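Local coordinates for transcriptional regulator (Enterococcus faecalis, PDB 3QFI), which is a putative transcriptional regulator of the LytR-CpsA-Psr family, an alpha/beta protein built on a mixed sheet, with its precise function undetermined, at residues A[60-65]-A[230-235]; A[64-69]-A[243-248]; A[104-109]-A[205-210]. All blocks are in the same frame, centred on the assembly; numbering follows the deposited sequence.

Contacts 1 and 2 lie next to each other, their centres about 8 Å apart, and share Arg64 and Asp65. After strand 56-62 the chain leaves the main sheet through these residues and runs on into strand 67-70, while 230-235 leads into the hairpin of strands 234-238 and 243-247. Tyr235 N bonds to Val246 O across that hairpin, and Tyr235 OH reaches Asp248 OD2, which joins segments 230-235 and 243-248. Contact 3 belongs to the far side of the chain's centre, with its centre about 23 Å from that of contact 1 and 26 Å from that of contact 2. Contacts 1 and 3 sit at the two outermost strands of the same six-stranded mixed sheet.

Contact 1 of 3, residues A[60-65]-A[230-235]; sequences ISLDRD and EQLQGY
The two backbones run side by side at Ile60 and Glu230, whose CA atoms are 5.3 Å apart, and then diverge to 7.5 Å between Leu62 CA and Leu232 CA, with no hydrogen bond joining the two segments. Contact is therefore made mainly by side chains. Ile60 crosses Glu230 obliquely, its CG1 packing 3.7 Å from Glu230 CB, while its CD1 continues past the Glu230 carbonyl to approach Leu232 CG at 4.2 Å. Glu230 touches with CB; the bend at chi2 (-113°) leads its carboxylate away from Ile60. The CB of Leu232 is directed at 60-65, and CD1 meets Leu62 CD2 methyl to methyl at 3.5 Å. Just downstream, Asp63 closes an Asx turn: OD1 accepts from Asp65 N through its anti lone pair. This is an outer edge of the six-stranded mixed sheet of an alpha/beta fold: strand 56-62 lies between 44-51, on which Ile60 and Leu62 find backbone partners Val47 and Thr45, and the outermost strand 227-230. Thr255 of helix 249-262 touches both Glu230 and Leu232, whereas Ser61 turns to helix 166-184, where OG is hydrogen-bonded to Arg174.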
loop_
_atom_site.group_PDB
_atom_site.type_symbol
_atom_site.label_atom_id
_atom_site.label_comp_id
_atom_site.label_asym_id
_atom_site.label_seq_id
_atom_site.Cartn_x
_atom_site.Cartn_y
_atom_site.Cartn_z
ATOM N N ILE A 60 -2.002 -3.124 -3.292
ATOM C CA ILE A 60 -1.202 -2.567 -4.359
ATOM C C ILE A 60 -0.022 -1.821 -3.768
ATOM O O ILE A 60 -0.179 -0.783 -3.140
ATOM C CB ILE A 60 -2.065 -1.598 -5.236
ATOM C CG1 ILE A 60 -2.146 -2.099 -6.671
ATOM C CG2 ILE A 60 -1.468 -0.214 -5.253
ATOM C CD1 ILE A 60 -0.828 -2.071 -7.411
ATOM N N SER A 61 1.162 -2.382 -3.947
ATOM C CA SER A 61 2.378 -1.764 -3.466
ATOM C C SER A 61 2.793 -0.712 -4.481
ATOM O O SER A 61 2.738 -0.961 -5.694
ATOM C CB SER A 61 3.496 -2.794 -3.382
ATOM O OG SER A 61 3.249 -3.767 -2.385
ATOM N N LEU A 62 3.199 0.459 -4.003
ATOM C CA LEU A 62 3.676 1.509 -4.902
ATOM C C LEU A 62 5.164 1.733 -4.631
ATOM O O LEU A 62 5.552 2.121 -3.528
ATOM C CB LEU A 62 2.903 2.810 -4.671
ATOM C CG LEU A 62 1.424 2.724 -5.056
ATOM C CD1 LEU A 62 0.653 3.889 -4.481
ATOM C CD2 LEU A 62 1.313 2.686 -6.569
ATOM N N ASP A 63 5.995 1.471 -5.632
ATOM C CA ASP A 63 7.438 1.665 -5.498
ATOM C C ASP A 63 7.712 3.160 -5.329
ATOM O O ASP A 63 7.078 3.982 -5.981
ATOM C CB ASP A 63 8.166 1.141 -6.741
ATOM C CG ASP A 63 9.679 1.173 -6.592
ATOM O OD1 ASP A 63 10.263 2.270 -6.424
ATOM O OD2 ASP A 63 10.294 0.089 -6.651
ATOM N N ARG A 64 8.651 3.499 -4.451
ATOM C CA ARG A 64 8.997 4.888 -4.185
ATOM C C ARG A 64 9.696 5.567 -5.357
ATOM O O ARG A 64 9.695 6.796 -5.472
ATOM C CB ARG A 64 9.890 4.979 -2.937
ATOM C CG ARG A 64 11.282 4.343 -3.087
ATOM C CD ARG A 64 12.110 4.429 -1.791
ATOM N NE ARG A 64 11.494 3.639 -0.724
ATOM C CZ ARG A 64 12.000 3.460 0.499
ATOM N NH1 ARG A 64 13.154 4.016 0.856
ATOM N NH2 ARG A 64 11.338 2.707 1.371
ATOM N N ASP A 65 10.300 4.779 -6.231
ATOM C CA ASP A 65 11.003 5.360 -7.364
ATOM C C ASP A 65 10.105 5.597 -8.576
ATOM O O ASP A 65 10.572 6.013 -9.633
ATOM C CB ASP A 65 12.179 4.463 -7.743
ATOM C CG ASP A 65 13.165 4.290 -6.601
ATOM O OD1 ASP A 65 13.676 3.161 -6.414
ATOM O OD2 ASP A 65 13.439 5.292 -5.894
ATOM N N GLU A 230 -1.511 -6.999 -6.763
ATOM C CA GLU A 230 -1.343 -6.399 -8.081
ATOM C C GLU A 230 0.005 -5.708 -8.154
ATOM O O GLU A 230 0.337 -4.891 -7.290
ATOM C CB GLU A 230 -2.441 -5.375 -8.353
ATOM C CG GLU A 230 -3.733 -5.969 -8.859
ATOM C CD GLU A 230 -4.038 -5.572 -10.295
ATOM O OE1 GLU A 230 -5.019 -6.098 -10.864
ATOM O OE2 GLU A 230 -3.300 -4.734 -10.856
ATOM N N GLN A 231 0.787 -6.038 -9.177
ATOM C CA GLN A 231 2.100 -5.428 -9.348
ATOM C C GLN A 231 2.086 -4.426 -10.500
ATOM O O GLN A 231 1.426 -4.634 -11.525
ATOM C CB GLN A 231 3.168 -6.502 -9.616
ATOM C CG GLN A 231 2.957 -7.330 -10.894
ATOM C CD GLN A 231 4.244 -7.966 -11.429
ATOM O OE1 GLN A 231 5.152 -7.268 -11.898
ATOM N NE2 GLN A 231 4.326 -9.294 -11.355
ATOM N N LEU A 232 2.812 -3.329 -10.321
ATOM C CA LEU A 232 2.906 -2.304 -11.349
ATOM C C LEU A 232 4.168 -2.548 -12.160
ATOM O O LEU A 232 5.282 -2.482 -11.635
ATOM C CB LEU A 232 2.933 -0.900 -10.724
ATOM C CG LEU A 232 1.570 -0.283 -10.393
ATOM C CD1 LEU A 232 1.756 1.011 -9.638
ATOM C CD2 LEU A 232 0.784 -0.045 -11.685
ATOM N N GLN A 233 3.972 -2.856 -13.437
ATOM C CA GLN A 233 5.071 -3.114 -14.358
ATOM C C GLN A 233 5.713 -1.796 -14.765
ATOM O O GLN A 233 5.017 -0.846 -15.130
ATOM C CB GLN A 233 4.548 -3.841 -15.601
ATOM C CG GLN A 233 4.030 -5.251 -15.331
ATOM C CD GLN A 233 3.240 -5.811 -16.497
ATOM O OE1 GLN A 233 3.670 -5.726 -17.647
ATOM N NE2 GLN A 233 2.082 -6.393 -16.205
ATOM N N GLY A 234 7.041 -1.749 -14.691
ATOM C CA GLY A 234 7.781 -0.552 -15.051
ATOM C C GLY A 234 9.140 -0.874 -15.655
ATOM O O GLY A 234 9.445 -2.032 -15.953
ATOM N N TYR A 235 9.962 0.152 -15.839
ATOM C CA TYR A 235 11.292 -0.030 -16.406
ATOM C C TYR A 235 12.292 0.788 -15.607
ATOM O O TYR A 235 11.927 1.777 -14.966
ATOM C CB TYR A 235 11.320 0.443 -17.862
ATOM C CG TYR A 235 10.359 -0.276 -18.774
ATOM C CD1 TYR A 235 10.588 -1.601 -19.163
ATOM C CD2 TYR A 235 9.215 0.371 -19.253
ATOM C CE1 TYR A 235 9.703 -2.267 -20.009
ATOM C CE2 TYR A 235 8.319 -0.278 -20.100
ATOM C CZ TYR A 235 8.569 -1.606 -20.473
ATOM O OH TYR A 235 7.669 -2.256 -21.291
#

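Contact 2 of 3, residues A[64-69]-A[243-248]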
loop_
_atom_site.group_PDB
_atom_site.type_symbol
_atom_site.label_atom_id
_atom_site.label_comp_id
_atom_site.label_asym_id
_atom_site.label_seq_id
_atom_site.Cartn_x
_atom_site.Cartn_y
_atom_site.Cartn_z
ATOM N N ARG A 64 8.651 3.499 -4.451
ATOM C CA ARG A 64 8.997 4.888 -4.185
ATOM C C ARG A 64 9.696 5.567 -5.357
ATOM O O ARG A 64 9.695 6.796 -5.472
ATOM C CB ARG A 64 9.890 4.979 -2.937
ATOM C CG ARG A 64 11.282 4.343 -3.087
ATOM C CD ARG A 64 12.110 4.429 -1.791
ATOM N NE ARG A 64 11.494 3.639 -0.724
ATOM C CZ ARG A 64 12.000 3.460 0.499
ATOM N NH1 ARG A 64 13.154 4.016 0.856
ATOM N NH2 ARG A 64 11.338 2.707 1.371
ATOM N N ASP A 65 10.300 4.779 -6.231
ATOM C CA ASP A 65 11.003 5.360 -7.364
ATOM C C ASP A 65 10.105 5.597 -8.576
ATOM O O ASP A 65 10.572 6.013 -9.633
ATOM C CB ASP A 65 12.179 4.463 -7.743
ATOM C CG ASP A 65 13.165 4.290 -6.601
ATOM O OD1 ASP A 65 13.676 3.161 -6.414
ATOM O OD2 ASP A 65 13.439 5.292 -5.894
ATOM N N ILE A 66 8.814 5.345 -8.439
ATOM C CA ILE A 66 7.940 5.550 -9.576
ATOM C C ILE A 66 7.872 7.025 -9.972
ATOM O O ILE A 66 7.735 7.916 -9.118
ATOM C CB ILE A 66 6.541 4.985 -9.298
ATOM C CG1 ILE A 66 6.662 3.468 -9.076
ATOM C CG2 ILE A 66 5.606 5.310 -10.452
ATOM C CD1 ILE A 66 5.353 2.729 -8.938
ATOM N N LEU A 67 8.005 7.286 -11.269
ATOM C CA LEU A 67 7.965 8.663 -11.764
ATOM C C LEU A 67 6.541 9.017 -12.146
ATOM O O LEU A 67 5.916 8.308 -12.940
ATOM C CB LEU A 67 8.878 8.814 -12.976
ATOM C CG LEU A 67 9.099 10.210 -13.526
ATOM C CD1 LEU A 67 9.868 11.066 -12.506
ATOM C CD2 LEU A 67 9.892 10.104 -14.830
ATOM N N THR A 68 6.030 10.105 -11.577
ATOM C CA THR A 68 4.672 10.558 -11.867
ATOM C C THR A 68 4.506 12.057 -11.617
ATOM O O THR A 68 5.453 12.757 -11.260
ATOM C CB THR A 68 3.627 9.827 -10.994
ATOM O OG1 THR A 68 4.048 9.811 -9.620
ATOM C CG2 THR A 68 3.440 8.408 -11.479
ATOM N N ASP A 69 3.300 12.558 -11.821
ATOM C CA ASP A 69 3.074 13.955 -11.568
ATOM C C ASP A 69 2.847 14.082 -10.070
ATOM O O ASP A 69 2.135 13.269 -9.467
ATOM C CB ASP A 69 1.864 14.450 -12.361
ATOM C CG ASP A 69 2.162 14.573 -13.841
ATOM O OD1 ASP A 69 3.141 15.275 -14.180
ATOM O OD2 ASP A 69 1.437 13.970 -14.670
ATOM N N TYR A 243 18.058 7.503 -9.981
ATOM C CA TYR A 243 17.353 6.331 -10.487
ATOM C C TYR A 243 15.838 6.436 -10.370
ATOM O O TYR A 243 15.301 6.536 -9.265
ATOM C CB TYR A 243 17.812 5.073 -9.739
ATOM C CG TYR A 243 16.901 3.876 -9.927
ATOM C CD1 TYR A 243 16.992 3.070 -11.051
ATOM C CD2 TYR A 243 15.912 3.575 -8.988
ATOM C CE1 TYR A 243 16.118 1.992 -11.236
ATOM C CE2 TYR A 243 15.041 2.506 -9.167
ATOM C CZ TYR A 243 15.147 1.721 -10.291
ATOM O OH TYR A 243 14.278 0.666 -10.461
ATOM N N TYR A 244 15.142 6.419 -11.500
ATOM C CA TYR A 244 13.685 6.467 -11.462
ATOM C C TYR A 244 13.167 5.231 -12.144
ATOM O O TYR A 244 13.918 4.505 -12.778
ATOM C CB TYR A 244 13.119 7.674 -12.204
ATOM C CG TYR A 244 13.569 9.003 -11.688
ATOM C CD1 TYR A 244 14.808 9.523 -12.045
ATOM C CD2 TYR A 244 12.740 9.768 -10.871
ATOM C CE1 TYR A 244 15.206 10.766 -11.611
ATOM C CE2 TYR A 244 13.138 11.025 -10.428
ATOM C CZ TYR A 244 14.373 11.512 -10.806
ATOM O OH TYR A 244 14.785 12.750 -10.384
ATOM N N GLN A 245 11.873 5.000 -12.010
ATOM C CA GLN A 245 11.233 3.858 -12.640
ATOM C C GLN A 245 10.067 4.387 -13.481
ATOM O O GLN A 245 9.133 5.002 -12.950
ATOM C CB GLN A 245 10.735 2.886 -11.566
ATOM C CG GLN A 245 9.942 1.709 -12.088
ATOM C CD GLN A 245 9.536 0.763 -10.980
ATOM O OE1 GLN A 245 8.483 0.128 -11.047
ATOM N NE2 GLN A 245 10.377 0.661 -9.947
ATOM N N VAL A 246 10.141 4.178 -14.792
ATOM C CA VAL A 246 9.084 4.638 -15.684
ATOM C C VAL A 246 8.139 3.486 -15.927
ATOM O O VAL A 246 8.536 2.457 -16.473
ATOM C CB VAL A 246 9.617 5.101 -17.043
ATOM C CG1 VAL A 246 8.454 5.521 -17.928
ATOM C CG2 VAL A 246 10.583 6.243 -16.865
ATOM N N LEU A 247 6.888 3.664 -15.525
ATOM C CA LEU A 247 5.887 2.624 -15.676
ATOM C C LEU A 247 5.491 2.374 -17.117
ATOM O O LEU A 247 5.476 3.283 -17.955
ATOM C CB LEU A 247 4.640 2.971 -14.857
ATOM C CG LEU A 247 4.783 2.987 -13.332
ATOM C CD1 LEU A 247 3.529 3.567 -12.708
ATOM C CD2 LEU A 247 5.018 1.573 -12.819
ATOM N N ASP A 248 5.190 1.118 -17.412
ATOM C CA ASP A 248 4.746 0.783 -18.751
ATOM C C ASP A 248 3.326 1.320 -18.800
ATOM O O ASP A 248 2.488 0.948 -17.995
ATOM C CB ASP A 248 4.761 -0.723 -18.984
ATOM C CG ASP A 248 4.259 -1.084 -20.366
ATOM O OD1 ASP A 248 3.056 -0.852 -20.623
ATOM O OD2 ASP A 248 5.059 -1.577 -21.199
#
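Two tyrosine rings frame the upstream end of strand 243-247. Tyr243 presents its edge to Asp65: OD1 lies in the plane of the ring, 3.1 Å from CE2, with the carboxylate turned almost perpendicular to it (88° between planes). The Tyr244 ring takes Leu67 CD1 obliquely, on its CD2 and CE2 side, at 3.6 Å from CD2. Strand 243-247 is the second arm of a beta hairpin with 234-238, and a single beta bridge at Ile66 and Gln245 attaches that hairpin to the chain between strands 56-62 and 67-70. Gln245 uses both its backbone groups here. Its N donates to Asp65 O at 2.9 Å, coming from above the carbonyl plane, and its O accepts from Leu67 N at 3.1 Å, in plane and straighter. Strand segments 67-69 and 243-247 run 71° apart, consistent with the pairing being a single bridge. Beside the bridge, apolar side chains pack: Ile66 CG2, anti to its own backbone N, lies against Leu247 CD1 at 3.5 Å, and Leu67 CD2 comes near Val246 CG2. Lys78 joins the two segments from outside, in a salt bridge with Asp65 OD2, a hydrogen bond to Tyr243 O and a cation-pi contact with Tyr244. Past the strand, Asp248 N-caps helix 249-262, its OD1 bonded to Ser251 N.

Contact 3 of 3, residues A[104-109]-A[205-210]; sequences HHYVSI and KTDLTW
Backbone bonding is concentrated at one pair. Ser108 N donates to Lys205 O at 2.8 Å and Lys205 N returns a bond to Ser108 O at 2.9 Å, and this exchange makes the two residues an antiparallel hydrogen-bonded pair; each N-H lies in the plane of the carbonyl it meets. One residue earlier, Val107 CA makes a CA-H...O contact with Lys205 O.

From Thr206 onward, side chains take over the polar pairing. Thr206 OG1, anti to its backbone N (chi1 -178°), donates to Tyr106 O at 2.9 Å, nearly along the C=O axis, and accepts from Leu208 N at 3.0 Å. The second bond closes an ST turn, so one hydroxyl both grips the strand and bends its own chain. Asp207 has CG in the crowded position between backbone N and carbonyl carbon (chi1 55°), which brings OD1 over to Tyr106 N at 3.3 Å. That bond is long but straight, with the donor above the carboxylate plane.

Strand 204-206 is an outermost strand of the six-stranded mixed sheet of this alpha/beta fold, and 105-109 separates it from strand 22-28. Val107 and His105 make their backbone bonds to that inner strand.

Among the rings, His105 lies with one face against Leu208. CD1 stands 3.5 Å from the centroid of the imidazole, almost on the ring normal, a CH-pi contact, while Asp207 approaches the edge. The Tyr106 ring lies along the 205-207 backbone: Asp207 CG is 3.6 Å from its CD1, and Thr206 CA sits over one face, offset to the rim.

Ser108 CB and Lys205 CB meet at 4.0 Å on one face of the sheet, after which the lysine chain leads away. Thr209 follows the turn as N-cap of helix 210-216, with OG1 also bonded to Asp212.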
loop_
_atom_site.group_PDB
_atom_site.type_symbol
_atom_site.label_atom_id
_atom_site.label_comp_id
_atom_site.label_asym_id
_atom_site.label_seq_id
_atom_site.Cartn_x
_atom_site.Cartn_y
_atom_site.Cartn_z
ATOM N N HIS A 104 -10.741 6.893 -0.941
ATOM C CA HIS A 104 -11.745 7.270 0.044
ATOM C C HIS A 104 -11.219 7.507 1.438
ATOM O O HIS A 104 -11.680 8.407 2.148
ATOM C CB HIS A 104 -12.809 6.197 0.098
ATOM C CG HIS A 104 -13.427 5.929 -1.228
ATOM N ND1 HIS A 104 -13.262 4.738 -1.900
ATOM C CD2 HIS A 104 -14.160 6.726 -2.040
ATOM C CE1 HIS A 104 -13.868 4.813 -3.070
ATOM N NE2 HIS A 104 -14.421 6.009 -3.180
ATOM N N HIS A 105 -10.249 6.690 1.827
ATOM C CA HIS A 105 -9.683 6.783 3.151
ATOM C C HIS A 105 -8.177 6.560 3.144
ATOM O O HIS A 105 -7.623 5.953 2.217
ATOM C CB HIS A 105 -10.337 5.738 4.047
ATOM C CG HIS A 105 -11.808 5.926 4.228
ATOM N ND1 HIS A 105 -12.339 6.982 4.937
ATOM C CD2 HIS A 105 -12.860 5.178 3.822
ATOM C CE1 HIS A 105 -13.655 6.874 4.962
ATOM N NE2 HIS A 105 -13.997 5.789 4.294
ATOM N N TYR A 106 -7.515 7.034 4.191
ATOM C CA TYR A 106 -6.080 6.853 4.307
ATOM C C TYR A 106 -5.734 6.526 5.752
ATOM O O TYR A 106 -6.540 6.735 6.664
ATOM C CB TYR A 106 -5.346 8.127 3.904
ATOM C CG TYR A 106 -5.310 9.179 4.984
ATOM C CD1 TYR A 106 -6.380 10.059 5.181
ATOM C CD2 TYR A 106 -4.207 9.282 5.832
ATOM C CE1 TYR A 106 -6.343 11.018 6.209
ATOM C CE2 TYR A 106 -4.161 10.225 6.851
ATOM C CZ TYR A 106 -5.219 11.089 7.040
ATOM O OH TYR A 106 -5.137 12.016 8.060
ATOM N N VAL A 107 -4.529 6.005 5.949
ATOM C CA VAL A 107 -4.028 5.687 7.280
ATOM C C VAL A 107 -2.507 5.824 7.303
ATOM O O VAL A 107 -1.821 5.320 6.422
ATOM C CB VAL A 107 -4.445 4.254 7.740
ATOM C CG1 VAL A 107 -4.153 3.266 6.667
ATOM C CG2 VAL A 107 -3.694 3.865 9.020
ATOM N N SER A 108 -2.004 6.556 8.296
ATOM C CA SER A 108 -0.573 6.771 8.492
ATOM C C SER A 108 -0.203 6.069 9.781
ATOM O O SER A 108 -0.790 6.354 10.832
ATOM C CB SER A 108 -0.237 8.256 8.654
ATOM O OG SER A 108 -0.306 8.963 7.437
ATOM N N ILE A 109 0.772 5.166 9.704
ATOM C CA ILE A 109 1.223 4.412 10.870
ATOM C C ILE A 109 2.735 4.571 11.041
ATOM O O ILE A 109 3.487 4.483 10.064
ATOM C CB ILE A 109 0.922 2.907 10.707
ATOM C CG1 ILE A 109 -0.379 2.733 9.903
ATOM C CG2 ILE A 109 0.834 2.240 12.091
ATOM C CD1 ILE A 109 -0.781 1.277 9.622
ATOM N N LYS A 205 -2.653 8.016 12.267
ATOM C CA LYS A 205 -3.518 9.078 11.793
ATOM C C LYS A 205 -4.461 8.485 10.747
ATOM O O LYS A 205 -4.051 7.682 9.919
ATOM C CB LYS A 205 -2.704 10.206 11.164
ATOM C CG LYS A 205 -1.889 11.049 12.126
ATOM C CD LYS A 205 -1.242 12.208 11.361
ATOM C CE LYS A 205 -0.337 13.058 12.239
ATOM N NZ LYS A 205 0.669 12.219 12.934
ATOM N N THR A 206 -5.725 8.885 10.782
ATOM C CA THR A 206 -6.699 8.376 9.834
ATOM C C THR A 206 -7.969 9.211 9.857
ATOM O O THR A 206 -8.303 9.810 10.874
ATOM C CB THR A 206 -7.063 6.908 10.160
ATOM O OG1 THR A 206 -7.995 6.413 9.192
ATOM C CG2 THR A 206 -7.686 6.812 11.542
ATOM N N ASP A 207 -8.668 9.254 8.727
ATOM C CA ASP A 207 -9.926 9.987 8.613
ATOM C C ASP A 207 -11.045 8.969 8.764
ATOM O O ASP A 207 -12.205 9.251 8.474
ATOM C CB ASP A 207 -10.026 10.658 7.246
ATOM C CG ASP A 207 -9.852 9.673 6.097
ATOM O OD1 ASP A 207 -9.497 8.499 6.369
ATOM O OD2 ASP A 207 -10.064 10.076 4.926
ATOM N N LEU A 208 -10.663 7.777 9.214
ATOM C CA LEU A 208 -11.573 6.659 9.426
ATOM C C LEU A 208 -12.045 6.659 10.877
ATOM O O LEU A 208 -11.239 6.547 11.802
ATOM C CB LEU A 208 -10.841 5.356 9.110
ATOM C CG LEU A 208 -11.654 4.130 8.689
ATOM C CD1 LEU A 208 -12.536 4.455 7.485
ATOM C CD2 LEU A 208 -10.692 3.006 8.347
ATOM N N THR A 209 -13.351 6.788 11.074
ATOM C CA THR A 209 -13.900 6.820 12.423
ATOM C C THR A 209 -14.104 5.438 13.008
ATOM O O THR A 209 -13.914 4.425 12.335
ATOM C CB THR A 209 -15.255 7.571 12.482
ATOM O OG1 THR A 209 -16.247 6.852 11.738
ATOM C CG2 THR A 209 -15.107 8.977 11.904
ATOM N N TRP A 210 -14.493 5.413 14.276
ATOM C CA TRP A 210 -14.726 4.172 14.995
ATOM C C TRP A 210 -15.950 3.505 14.392
ATOM O O TRP A 210 -15.949 2.308 14.121
ATOM C CB TRP A 210 -14.959 4.487 16.468
ATOM C CG TRP A 210 -14.101 5.618 16.981
ATOM C CD1 TRP A 210 -14.441 6.523 17.944
ATOM C CD2 TRP A 210 -12.766 5.961 16.565
ATOM N NE1 TRP A 210 -13.409 7.407 18.158
ATOM C CE2 TRP A 210 -12.367 7.085 17.329
ATOM C CE3 TRP A 210 -11.866 5.427 15.629
ATOM C CZ2 TRP A 210 -11.110 7.689 17.183
ATOM C CZ3 TRP A 210 -10.612 6.030 15.482
ATOM C CH2 TRP A 210 -10.249 7.150 16.260
#